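Local coordinates for LPXTG cell wall surface protein (Streptococcus gordonii, PDB 4IGB), which is a peptidoglycan-linked surface protein that probably acts as an adhesin, this piece comprising its N-terminal N1 and N2 domains, at residues 21-26 with 251-256; 75-80 with 127-132; 132-137 with 166-171; 230-235 with 259-264. One frame throughout, in Å; residues are numbered along the deposited sequence.

Contact 1: 21-26 with 251-256; sequences GTDIST and GSYNEN. With NA (sodium ion), chain R.
Asp23 opens the contact by laying its carboxylate beside the ring of Tyr253: OD2 sits at the ring edge, near the ring plane, 3.5 Å from CE1, and the two flat groups are turned 56° against each other. CG anti to the backbone N (chi1 173°) places the carboxylate between the ring and Ser25. There OD1 closes an Asx turn by taking the backbone N of Ser25 from above the carboxylate plane at 2.9 Å; the Ser25 hydroxyl OG adds a bond to OD1 of Asp23 on the syn side at 2.6 Å, and Asn257, next along the helix, adds its ND2. Ile24 follows, its CG2 branch 3.7 Å from OD1 of Asn256. The loop that leaves strand 15-20 is thereby laid against the short helix 252-257 of the N-terminal domain, with Gly251 at the N-cap position. On the far side of this helix Glu255 binds the sodium ion through OE2 at 2.7 Å, a site it shares with OD1 of Asp199 and the carbonyl O of Thr249. Ser25 then packs its CA and CB on the amide of Asn256, CB lying 3.6 Å from ND2. That amide is held firmly: ND2 gives an almost straight bond (175°) to the carbonyl O of Ser252, which also accepts the backbone N of Asn256 from its opposite face, and OD1 receives Lys196 NZ.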
loop_
_atom_site.group_PDB
_atom_site.type_symbol
_atom_site.label_atom_id
_atom_site.label_comp_id
_atom_site.label_asym_id
_atom_site.label_seq_id
_atom_site.Cartn_x
_atom_site.Cartn_y
_atom_site.Cartn_z
ATOM N N GLY C 21 -18.881 4.879 -5.756
ATOM C CA GLY C 21 -18.933 4.238 -7.060
ATOM C C GLY C 21 -17.599 4.144 -7.775
ATOM O O GLY C 21 -17.540 3.769 -8.939
ATOM N N THR C 22 -16.517 4.486 -7.086
ATOM C CA THR C 22 -15.191 4.297 -7.658
ATOM C C THR C 22 -14.971 2.853 -8.093
ATOM O O THR C 22 -15.234 1.932 -7.330
ATOM C CB THR C 22 -14.097 4.661 -6.658
ATOM O OG1 THR C 22 -14.106 6.076 -6.469
ATOM C CG2 THR C 22 -12.729 4.214 -7.187
ATOM N N ASP C 23 -14.489 2.663 -9.319
ATOM C CA ASP C 23 -14.212 1.322 -9.828
ATOM C C ASP C 23 -12.825 0.854 -9.401
ATOM O O ASP C 23 -11.798 1.301 -9.919
ATOM C CB ASP C 23 -14.369 1.277 -11.352
ATOM C CG ASP C 23 -13.928 -0.041 -11.949
ATOM O OD1 ASP C 23 -13.657 -1.002 -11.192
ATOM O OD2 ASP C 23 -13.860 -0.118 -13.188
ATOM N N ILE C 24 -12.805 -0.050 -8.440
ATOM C CA ILE C 24 -11.551 -0.461 -7.824
ATOM C C ILE C 24 -10.639 -1.208 -8.797
ATOM O O ILE C 24 -9.430 -1.227 -8.610
ATOM C CB ILE C 24 -11.817 -1.258 -6.545
ATOM C CG1 ILE C 24 -12.559 -0.356 -5.544
ATOM C CG2 ILE C 24 -10.507 -1.772 -5.940
ATOM C CD1 ILE C 24 -12.959 -1.015 -4.267
ATOM N N SER C 25 -11.222 -1.784 -9.851
ATOM C CA SER C 25 -10.453 -2.534 -10.840
ATOM C C SER C 25 -9.639 -1.631 -11.765
ATOM O O SER C 25 -8.699 -2.089 -12.411
ATOM C CB SER C 25 -11.364 -3.450 -11.669
ATOM O OG SER C 25 -12.242 -2.701 -12.497
ATOM N N THR C 26 -9.982 -0.351 -11.825
ATOM C CA THR C 26 -9.259 0.559 -12.705
ATOM C C THR C 26 -8.549 1.704 -11.969
ATOM O O THR C 26 -8.283 2.764 -12.541
ATOM C CB THR C 26 -10.181 1.118 -13.805
ATOM O OG1 THR C 26 -11.232 1.875 -13.202
ATOM C CG2 THR C 26 -10.782 -0.035 -14.611
ATOM N N GLY C 251 -14.491 -12.651 -12.617
ATOM C CA GLY C 251 -14.072 -11.553 -13.459
ATOM C C GLY C 251 -13.475 -10.456 -12.605
ATOM O O GLY C 251 -13.768 -10.353 -11.416
ATOM N N SER C 252 -12.642 -9.633 -13.227
ATOM C CA SER C 252 -11.867 -8.626 -12.524
ATOM C C SER C 252 -12.728 -7.537 -11.884
ATOM O O SER C 252 -12.486 -7.147 -10.740
ATOM C CB SER C 252 -10.845 -8.007 -13.473
ATOM O OG SER C 252 -10.387 -6.770 -12.967
ATOM N N TYR C 253 -13.716 -7.033 -12.621
ATOM C CA TYR C 253 -14.595 -6.011 -12.077
ATOM C C TYR C 253 -15.181 -6.456 -10.745
ATOM O O TYR C 253 -15.053 -5.748 -9.742
ATOM C CB TYR C 253 -15.716 -5.646 -13.053
ATOM C CG TYR C 253 -16.508 -4.422 -12.646
ATOM C CD1 TYR C 253 -16.085 -3.147 -13.006
ATOM C CD2 TYR C 253 -17.672 -4.537 -11.894
ATOM C CE1 TYR C 253 -16.803 -2.018 -12.636
ATOM C CE2 TYR C 253 -18.406 -3.414 -11.522
ATOM C CZ TYR C 253 -17.966 -2.154 -11.895
ATOM O OH TYR C 253 -18.692 -1.027 -11.525
ATOM N N ASN C 254 -15.798 -7.634 -10.727
ATOM C CA ASN C 254 -16.488 -8.111 -9.531
ATOM C C ASN C 254 -15.543 -8.516 -8.401
ATOM O O ASN C 254 -15.867 -8.365 -7.228
ATOM C CB ASN C 254 -17.439 -9.266 -9.869
ATOM C CG ASN C 254 -18.566 -8.834 -10.801
ATOM O OD1 ASN C 254 -18.861 -7.641 -10.916
ATOM N ND2 ASN C 254 -19.192 -9.799 -11.476
ATOM N N GLU C 255 -14.381 -9.036 -8.766
ATOM C CA GLU C 255 -13.414 -9.477 -7.775
ATOM C C GLU C 255 -12.849 -8.278 -7.012
ATOM O O GLU C 255 -12.511 -8.396 -5.838
ATOM C CB GLU C 255 -12.306 -10.295 -8.437
ATOM C CG GLU C 255 -12.751 -11.707 -8.805
ATOM C CD GLU C 255 -11.749 -12.428 -9.680
ATOM O OE1 GLU C 255 -10.826 -11.765 -10.191
ATOM O OE2 GLU C 255 -11.887 -13.655 -9.862
ATOM N N ASN C 256 -12.787 -7.131 -7.687
ATOM C CA ASN C 256 -12.364 -5.882 -7.064
ATOM C C ASN C 256 -13.503 -5.172 -6.351
ATOM O O ASN C 256 -13.377 -4.801 -5.193
ATOM C CB ASN C 256 -11.771 -4.933 -8.103
ATOM C CG ASN C 256 -10.337 -5.277 -8.465
ATOM O OD1 ASN C 256 -9.396 -4.808 -7.826
ATOM N ND2 ASN C 256 -10.162 -6.100 -9.498
HETATM NA NA NA R . -13.303 -15.573 -8.616
#

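Contact 2: 75-80 with 127-132; sequences LKVDKS and SEMNSA
Lys79 curls its side chain across to the carbonyl end of helix 123-130, so that a lysine ammonium serves the last turn of the helix and the loop behind it. NZ of Lys79 bonds the carbonyl O of Met129 at 2.6 Å. A second bond runs from NZ of Lys79 to the carbonyl O of Ser131, 2.9 Å long. NZ stands above the Met129 carbonyl plane, 48° out of it, and is tilted by 32° from that of Ser131. The chain is folded through a nearly eclipsed chi1 (-19°) and bends at chi2 to chi4, which brings NZ back onto the helix end. A positive group here would probably be favoured by the helix dipole. The side chain of Met129, also bent beyond CG, crosses that of Val77 at about a right angle, SD meeting the CG1 branch at 3.7 Å. Leu117 and Tyr119 of strand 104-119 adjoin this apolar pair, so the helix rests where strand 69-76 runs out into its loop. The loop is shaped by an Asx turn, OD1 of Asp78 accepting N of Ser80; OG of Ser80 adds a second bond from the same face. Beyond SD, the methyl CE of Met129 ends 3.4 Å from the carbonyl O of Lys79.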
loop_
_atom_site.group_PDB
_atom_site.type_symbol
_atom_site.label_atom_id
_atom_site.label_comp_id
_atom_site.label_asym_id
_atom_site.label_seq_id
_atom_site.Cartn_x
_atom_site.Cartn_y
_atom_site.Cartn_z
ATOM N N LEU C 75 4.192 -26.253 4.709
ATOM C CA LEU C 75 4.549 -26.505 6.086
ATOM C C LEU C 75 4.509 -28.003 6.377
ATOM O O LEU C 75 3.534 -28.674 6.046
ATOM C CB LEU C 75 3.582 -25.762 7.003
ATOM C CG LEU C 75 3.859 -24.261 7.132
ATOM C CD1 LEU C 75 2.684 -23.541 7.747
ATOM C CD2 LEU C 75 5.132 -24.040 7.954
ATOM N N LYS C 76 5.576 -28.519 6.985
ATOM C CA LYS C 76 5.639 -29.919 7.389
ATOM C C LYS C 76 4.721 -30.189 8.577
ATOM O O LYS C 76 4.869 -29.591 9.642
ATOM C CB LYS C 76 7.074 -30.321 7.735
ATOM C CG LYS C 76 8.055 -30.148 6.588
ATOM C CD LYS C 76 9.495 -30.210 7.081
ATOM C CE LYS C 76 10.477 -29.846 5.977
ATOM N NZ LYS C 76 11.822 -29.511 6.531
ATOM N N VAL C 77 3.780 -31.104 8.379
ATOM C CA VAL C 77 2.792 -31.458 9.390
ATOM C C VAL C 77 3.293 -32.581 10.304
ATOM O O VAL C 77 4.049 -33.456 9.880
ATOM C CB VAL C 77 1.467 -31.904 8.709
ATOM C CG1 VAL C 77 0.552 -32.634 9.688
ATOM C CG2 VAL C 77 0.763 -30.710 8.089
ATOM N N ASP C 78 2.883 -32.540 11.566
ATOM C CA ASP C 78 3.086 -33.670 12.461
ATOM C C ASP C 78 1.917 -34.623 12.254
ATOM O O ASP C 78 0.856 -34.449 12.852
ATOM C CB ASP C 78 3.134 -33.207 13.919
ATOM C CG ASP C 78 3.491 -34.332 14.876
ATOM O OD1 ASP C 78 3.327 -35.504 14.484
ATOM O OD2 ASP C 78 3.932 -34.044 16.013
ATOM N N LYS C 79 2.106 -35.616 11.392
ATOM C CA LYS C 79 1.005 -36.495 10.994
ATOM C C LYS C 79 0.341 -37.226 12.169
ATOM O O LYS C 79 -0.788 -37.693 12.053
ATOM C CB LYS C 79 1.467 -37.495 9.928
ATOM C CG LYS C 79 2.746 -37.082 9.228
ATOM C CD LYS C 79 2.586 -37.020 7.716
ATOM C CE LYS C 79 2.444 -38.404 7.100
ATOM N NZ LYS C 79 1.021 -38.792 7.000
ATOM N N SER C 80 1.031 -37.313 13.300
ATOM C CA SER C 80 0.491 -38.036 14.449
ATOM C C SER C 80 -0.454 -37.178 15.281
ATOM O O SER C 80 -1.226 -37.696 16.087
ATOM C CB SER C 80 1.622 -38.554 15.342
ATOM O OG SER C 80 2.158 -37.513 16.139
ATOM N N SER C 127 -7.894 -39.239 6.207
ATOM C CA SER C 127 -7.267 -39.986 5.131
ATOM C C SER C 127 -5.936 -39.357 4.734
ATOM O O SER C 127 -4.924 -40.048 4.612
ATOM C CB SER C 127 -8.206 -40.055 3.928
ATOM O OG SER C 127 -7.577 -40.701 2.838
ATOM N N GLU C 128 -5.935 -38.040 4.536
ATOM C CA GLU C 128 -4.710 -37.330 4.184
ATOM C C GLU C 128 -3.634 -37.525 5.246
ATOM O O GLU C 128 -2.467 -37.757 4.929
ATOM C CB GLU C 128 -4.982 -35.837 3.964
ATOM C CG GLU C 128 -5.652 -35.520 2.640
ATOM C CD GLU C 128 -4.808 -35.932 1.437
ATOM O OE1 GLU C 128 -4.928 -37.092 0.975
ATOM O OE2 GLU C 128 -4.025 -35.096 0.947
ATOM N N MET C 129 -4.037 -37.449 6.506
ATOM C CA MET C 129 -3.102 -37.575 7.612
ATOM C C MET C 129 -2.478 -38.975 7.699
ATOM O O MET C 129 -1.338 -39.127 8.140
ATOM C CB MET C 129 -3.779 -37.184 8.933
ATOM C CG MET C 129 -4.041 -35.676 9.079
ATOM S SD MET C 129 -2.525 -34.727 9.337
ATOM C CE MET C 129 -2.323 -34.858 11.109
ATOM N N ASN C 130 -3.215 -39.992 7.264
ATOM C CA ASN C 130 -2.709 -41.363 7.308
ATOM C C ASN C 130 -1.996 -41.820 6.034
ATOM O O ASN C 130 -1.372 -42.878 6.017
ATOM C CB ASN C 130 -3.829 -42.335 7.665
ATOM C CG ASN C 130 -4.359 -42.118 9.067
ATOM O OD1 ASN C 130 -3.635 -41.659 9.954
ATOM N ND2 ASN C 130 -5.627 -42.448 9.275
ATOM N N SER C 131 -2.085 -41.034 4.966
ATOM C CA SER C 131 -1.350 -41.361 3.752
ATOM C C SER C 131 0.149 -41.308 4.001
ATOM O O SER C 131 0.673 -40.321 4.528
ATOM C CB SER C 131 -1.711 -40.410 2.614
ATOM O OG SER C 131 -0.859 -40.630 1.499
ATOM N N ALA C 132 0.846 -42.372 3.623
ATOM C CA ALA C 132 2.294 -42.411 3.774
ATOM C C ALA C 132 2.925 -41.446 2.788
ATOM O O ALA C 132 4.103 -41.118 2.891
ATOM C CB ALA C 132 2.819 -43.826 3.541
#

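Contact 3: 132-137 with 166-171; sequences AQKSTV and IMNKAF
A single beta bridge, Thr136 with Ile166, joins the start of strand 136-143 to the loop that leads into strand 171-183 in the N-terminal domain. Its main bond runs from N of Met167 to O of Thr136, 2.7 Å long and nearly straight (169°). The same oxygen also receives a CA-H...O contact from Ile166, CA to O 3.3 Å. Beside the bridge, the CG1 branch of Ile166 lies against OG1 of Thr136, and its CG2 branch packs by O of Thr136. Lys134 closes the other end. Its chain bends at chi2 (-67°) and then runs out extended, bringing NZ to the carbonyl O of Ile166 at 3.0 Å, from above the carbonyl plane. One water joins the same two residues, accepting from NZ of Lys134 at 2.8 Å and from N of Ile166, so the ammonium grips this backbone both directly and through solvent. Lower down the lysine chain, CB packs against CG of Met167. The apolar end of the contact is carried by Val137: its CG2 branch meets the Phe171 ring obliquely, 3.5 Å from CD2, the two side chains crossing at about a right angle. Leu117 of strand 104-119 touches both Val137 and Phe171, and the Tyr119 ring meets that of Phe171. Helix 123-130 covers Met167 through Glu128 and Met129, Glu128 also accepting N of Asn168, while strand 69-76 pairs with strand 136-143 alongside.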
loop_
_atom_site.group_PDB
_atom_site.type_symbol
_atom_site.label_atom_id
_atom_site.label_comp_id
_atom_site.label_asym_id
_atom_site.label_seq_id
_atom_site.Cartn_x
_atom_site.Cartn_y
_atom_site.Cartn_z
ATOM N N ALA C 132 0.846 -42.372 3.623
ATOM C CA ALA C 132 2.294 -42.411 3.774
ATOM C C ALA C 132 2.925 -41.446 2.788
ATOM O O ALA C 132 4.103 -41.118 2.891
ATOM C CB ALA C 132 2.819 -43.826 3.541
ATOM N N GLN C 133 2.130 -40.990 1.828
ATOM C CA GLN C 133 2.648 -40.149 0.764
ATOM C C GLN C 133 2.553 -38.647 1.050
ATOM O O GLN C 133 3.283 -37.861 0.460
ATOM C CB GLN C 133 1.938 -40.479 -0.543
ATOM C CG GLN C 133 2.855 -40.466 -1.738
ATOM C CD GLN C 133 2.337 -41.351 -2.854
ATOM O OE1 GLN C 133 1.156 -41.286 -3.213
ATOM N NE2 GLN C 133 3.216 -42.199 -3.399
ATOM N N LYS C 134 1.663 -38.253 1.954
ATOM C CA LYS C 134 1.399 -36.835 2.201
ATOM C C LYS C 134 2.107 -36.366 3.463
ATOM O O LYS C 134 2.084 -37.055 4.478
ATOM C CB LYS C 134 -0.108 -36.590 2.335
ATOM C CG LYS C 134 -0.914 -36.953 1.102
ATOM C CD LYS C 134 -0.578 -36.036 -0.068
ATOM C CE LYS C 134 -1.298 -36.481 -1.326
ATOM N NZ LYS C 134 -1.459 -35.367 -2.295
ATOM N N SER C 135 2.717 -35.184 3.409
ATOM C CA SER C 135 3.485 -34.687 4.547
ATOM C C SER C 135 3.347 -33.188 4.855
ATOM O O SER C 135 3.566 -32.776 5.991
ATOM C CB SER C 135 4.960 -35.034 4.366
ATOM O OG SER C 135 5.383 -34.708 3.059
ATOM N N THR C 136 2.996 -32.381 3.855
ATOM C CA THR C 136 2.931 -30.925 4.033
ATOM C C THR C 136 1.569 -30.327 3.679
ATOM O O THR C 136 0.737 -30.983 3.039
ATOM C CB THR C 136 3.998 -30.190 3.187
ATOM O OG1 THR C 136 3.711 -30.362 1.795
ATOM C CG2 THR C 136 5.401 -30.713 3.486
ATOM N N VAL C 137 1.367 -29.079 4.109
ATOM C CA VAL C 137 0.188 -28.285 3.768
ATOM C C VAL C 137 0.622 -26.996 3.068
ATOM O O VAL C 137 1.553 -26.326 3.513
ATOM C CB VAL C 137 -0.637 -27.909 5.020
ATOM C CG1 VAL C 137 -1.730 -26.905 4.658
ATOM C CG2 VAL C 137 -1.237 -29.136 5.664
ATOM N N ILE C 166 1.541 -32.904 -0.822
ATOM C CA ILE C 166 0.818 -31.870 -0.100
ATOM C C ILE C 166 -0.626 -32.287 0.144
ATOM O O ILE C 166 -1.308 -32.749 -0.762
ATOM C CB ILE C 166 0.865 -30.541 -0.856
ATOM C CG1 ILE C 166 2.295 -30.257 -1.324
ATOM C CG2 ILE C 166 0.338 -29.414 0.030
ATOM C CD1 ILE C 166 2.387 -29.191 -2.388
ATOM N N MET C 167 -1.091 -32.128 1.375
ATOM C CA MET C 167 -2.441 -32.548 1.724
ATOM C C MET C 167 -3.505 -31.684 1.067
ATOM O O MET C 167 -3.408 -30.453 1.041
ATOM C CB MET C 167 -2.633 -32.550 3.239
ATOM C CG MET C 167 -1.579 -33.368 3.963
ATOM S SD MET C 167 -1.865 -33.487 5.729
ATOM C CE MET C 167 -0.466 -34.491 6.223
ATOM N N ASN C 168 -4.512 -32.342 0.510
ATOM C CA ASN C 168 -5.684 -31.640 0.036
ATOM C C ASN C 168 -6.730 -31.686 1.132
ATOM O O ASN C 168 -7.093 -32.770 1.589
ATOM C CB ASN C 168 -6.230 -32.291 -1.237
ATOM C CG ASN C 168 -5.263 -32.209 -2.394
ATOM O OD1 ASN C 168 -4.353 -33.034 -2.520
ATOM N ND2 ASN C 168 -5.454 -31.213 -3.257
ATOM N N LYS C 169 -7.181 -30.515 1.578
ATOM C CA LYS C 169 -8.323 -30.417 2.491
ATOM C C LYS C 169 -8.139 -31.114 3.838
ATOM O O LYS C 169 -9.092 -31.676 4.384
ATOM C CB LYS C 169 -9.589 -30.963 1.821
ATOM C CG LYS C 169 -9.985 -30.237 0.566
ATOM C CD LYS C 169 -11.159 -30.923 -0.090
ATOM C CE LYS C 169 -11.347 -30.456 -1.506
ATOM N NZ LYS C 169 -11.661 -31.611 -2.389
ATOM N N ALA C 170 -6.929 -31.076 4.375
ATOM C CA ALA C 170 -6.675 -31.613 5.711
ATOM C C ALA C 170 -6.742 -30.516 6.782
ATOM O O ALA C 170 -7.267 -30.725 7.883
ATOM C CB ALA C 170 -5.326 -32.300 5.745
ATOM N N PHE C 171 -6.200 -29.350 6.440
ATOM C CA PHE C 171 -6.269 -28.172 7.303
ATOM C C PHE C 171 -6.697 -26.943 6.501
ATOM O O PHE C 171 -6.320 -26.795 5.335
ATOM C CB PHE C 171 -4.898 -27.875 7.917
ATOM C CG PHE C 171 -4.298 -29.019 8.690
ATOM C CD1 PHE C 171 -4.359 -29.044 10.078
ATOM C CD2 PHE C 171 -3.639 -30.047 8.034
ATOM C CE1 PHE C 171 -3.787 -30.085 10.797
ATOM C CE2 PHE C 171 -3.067 -31.099 8.749
ATOM C CZ PHE C 171 -3.144 -31.116 10.128
HETATM O O HOH W 1 0.223 -33.448 -3.508
#

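Contact 4: 230-235 with 259-264; sequences NVLVQE and SGLALR
Apolar packing begins with Leu232, whose isobutyl group lies along the backbone of Ser259. CD1 approaches C of Ser259 at 3.8 Å, and CD2 lies 4.1 Å from its CB; the same CD1 comes within 4.3 Å of CD1 of Leu261. CG of Leu232 is anti to its carbonyl carbon (chi1 -58°), which turns both methyls onto this bend of the chain. Trp243 of strand 240-244 touches Leu232 and Leu261 alike. The contact thus joins the approach to strand 233-236, an outermost strand of the eight-stranded antiparallel sheet, to the turn between helix 252-257 and strand 262-265, which belongs to a different, mixed sheet of the N-terminal domain. Among polar groups, Asn230 is the main one. Its OD1 accepts the backbone N of Leu232 at 2.8 Å from above the amide carbonyl plane, 43° out of it, forming an Asx turn that shapes the corner before the strand. At the other end of the amide, ND2 lies 2.9 Å from the carbonyl O of Gly260. The hydroxyl OG of Ser259 is hydrogen-bonded to OG1 of Thr249, whose carbonyl O binds the nearby sodium ion. One residue earlier, Val258 pairs its backbone with that of Val231.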
loop_
_atom_site.group_PDB
_atom_site.type_symbol
_atom_site.label_atom_id
_atom_site.label_comp_id
_atom_site.label_asym_id
_atom_site.label_seq_id
_atom_site.Cartn_x
_atom_site.Cartn_y
_atom_site.Cartn_z
ATOM N N ASN C 230 -20.035 -3.639 -2.901
ATOM C CA ASN C 230 -19.356 -4.577 -1.996
ATOM C C ASN C 230 -20.309 -5.462 -1.189
ATOM O O ASN C 230 -21.256 -4.972 -0.593
ATOM C CB ASN C 230 -18.408 -3.833 -1.052
ATOM C CG ASN C 230 -17.474 -4.769 -0.330
ATOM O OD1 ASN C 230 -17.869 -5.443 0.628
ATOM N ND2 ASN C 230 -16.224 -4.791 -0.757
ATOM N N VAL C 231 -20.062 -6.770 -1.170
ATOM C CA VAL C 231 -20.919 -7.677 -0.409
ATOM C C VAL C 231 -20.178 -8.404 0.709
ATOM O O VAL C 231 -20.696 -9.361 1.261
ATOM C CB VAL C 231 -21.583 -8.759 -1.308
ATOM C CG1 VAL C 231 -22.525 -8.119 -2.320
ATOM C CG2 VAL C 231 -20.518 -9.618 -2.016
ATOM N N LEU C 232 -18.964 -7.974 1.034
ATOM C CA LEU C 232 -18.227 -8.635 2.112
ATOM C C LEU C 232 -18.837 -8.269 3.447
ATOM O O LEU C 232 -19.408 -7.190 3.594
ATOM C CB LEU C 232 -16.744 -8.254 2.092
ATOM C CG LEU C 232 -16.008 -8.582 0.795
ATOM C CD1 LEU C 232 -14.572 -8.062 0.858
ATOM C CD2 LEU C 232 -16.051 -10.077 0.508
ATOM N N VAL C 233 -18.719 -9.165 4.416
ATOM C CA VAL C 233 -19.063 -8.820 5.781
ATOM C C VAL C 233 -17.817 -8.272 6.465
ATOM O O VAL C 233 -16.789 -8.937 6.479
ATOM C CB VAL C 233 -19.560 -10.039 6.564
ATOM C CG1 VAL C 233 -19.618 -9.735 8.050
ATOM C CG2 VAL C 233 -20.922 -10.493 6.026
ATOM N N GLN C 234 -17.919 -7.072 7.033
ATOM C CA GLN C 234 -16.817 -6.460 7.788
ATOM C C GLN C 234 -17.006 -6.729 9.279
ATOM O O GLN C 234 -17.976 -6.259 9.888
ATOM C CB GLN C 234 -16.750 -4.945 7.542
ATOM C CG GLN C 234 -15.550 -4.254 8.244
ATOM C CD GLN C 234 -15.337 -2.817 7.809
ATOM O OE1 GLN C 234 -15.273 -1.917 8.639
ATOM N NE2 GLN C 234 -15.253 -2.594 6.498
ATOM N N GLU C 235 -16.105 -7.507 9.867
ATOM C CA GLU C 235 -16.211 -7.812 11.297
ATOM C C GLU C 235 -15.063 -7.242 12.107
ATOM O O GLU C 235 -13.909 -7.679 11.970
ATOM C CB GLU C 235 -16.356 -9.317 11.549
ATOM C CG GLU C 235 -17.774 -9.668 11.949
ATOM C CD GLU C 235 -18.066 -11.148 11.910
ATOM O OE1 GLU C 235 -17.214 -11.944 12.387
ATOM O OE2 GLU C 235 -19.155 -11.500 11.397
ATOM N N SER C 259 -16.116 -8.198 -4.196
ATOM C CA SER C 259 -15.496 -9.015 -3.152
ATOM C C SER C 259 -14.046 -8.606 -2.908
ATOM O O SER C 259 -13.198 -9.439 -2.571
ATOM C CB SER C 259 -15.565 -10.499 -3.521
ATOM O OG SER C 259 -14.765 -10.757 -4.658
ATOM N N GLY C 260 -13.778 -7.315 -3.058
ATOM C CA GLY C 260 -12.462 -6.764 -2.824
ATOM C C GLY C 260 -12.575 -5.381 -2.201
ATOM O O GLY C 260 -13.670 -4.842 -2.046
ATOM N N LEU C 261 -11.443 -4.810 -1.822
ATOM C CA LEU C 261 -11.417 -3.447 -1.299
ATOM C C LEU C 261 -10.013 -2.894 -1.350
ATOM O O LEU C 261 -9.077 -3.614 -1.691
ATOM C CB LEU C 261 -12.021 -3.347 0.112
ATOM C CG LEU C 261 -11.769 -4.277 1.318
ATOM C CD1 LEU C 261 -11.061 -5.568 1.014
ATOM C CD2 LEU C 261 -11.083 -3.554 2.460
ATOM N N ALA C 262 -9.859 -1.616 -1.018
ATOM C CA ALA C 262 -8.539 -1.006 -1.019
ATOM C C ALA C 262 -8.266 -0.367 0.332
ATOM O O ALA C 262 -9.159 0.213 0.940
ATOM C CB ALA C 262 -8.409 0.026 -2.152
ATOM N N LEU C 263 -7.033 -0.495 0.805
ATOM C CA LEU C 263 -6.665 0.009 2.133
ATOM C C LEU C 263 -5.383 0.813 2.078
ATOM O O LEU C 263 -4.353 0.312 1.633
ATOM C CB LEU C 263 -6.455 -1.151 3.099
ATOM C CG LEU C 263 -7.647 -2.055 3.365
ATOM C CD1 LEU C 263 -7.200 -3.518 3.290
ATOM C CD2 LEU C 263 -8.258 -1.724 4.709
ATOM N N ARG C 264 -5.447 2.056 2.532
ATOM C CA ARG C 264 -4.259 2.863 2.673
ATOM C C ARG C 264 -3.783 2.889 4.133
ATOM O O ARG C 264 -4.527 3.280 5.036
ATOM C CB ARG C 264 -4.543 4.286 2.241
ATOM C CG ARG C 264 -3.414 5.225 2.595
ATOM C CD ARG C 264 -3.904 6.660 2.653
ATOM N NE ARG C 264 -4.363 7.152 1.358
ATOM C CZ ARG C 264 -5.104 8.241 1.218
ATOM N NH1 ARG C 264 -5.475 8.925 2.304
ATOM N NH2 ARG C 264 -5.472 8.644 0.014
#

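Overall arrangement
The four contacts form two clusters within the N-terminal domain. Contacts 1 and 4, centres 12 Å apart, meet around helix 252-257: O of Asn254 and N of Ser259 probably share a hydrogen bond, and Ile24 packs on Leu261. Contacts 2 and 3, centres 6 Å apart, share Ala132 and join through neighbouring strands 69-76 and 136-143; their centres lie about 31 to 40 Å from those of contacts 1 and 4. Contacts 3 and 4 are buried, 1 and 2 only partly. Lysine-to-carbonyl bonds mark 2 and 3, and contact 3 alone adds a beta bridge. Asx turns shape 1, 2 and 4, and the metal belongs to contact 1, with Ser259 of contact 4 close by.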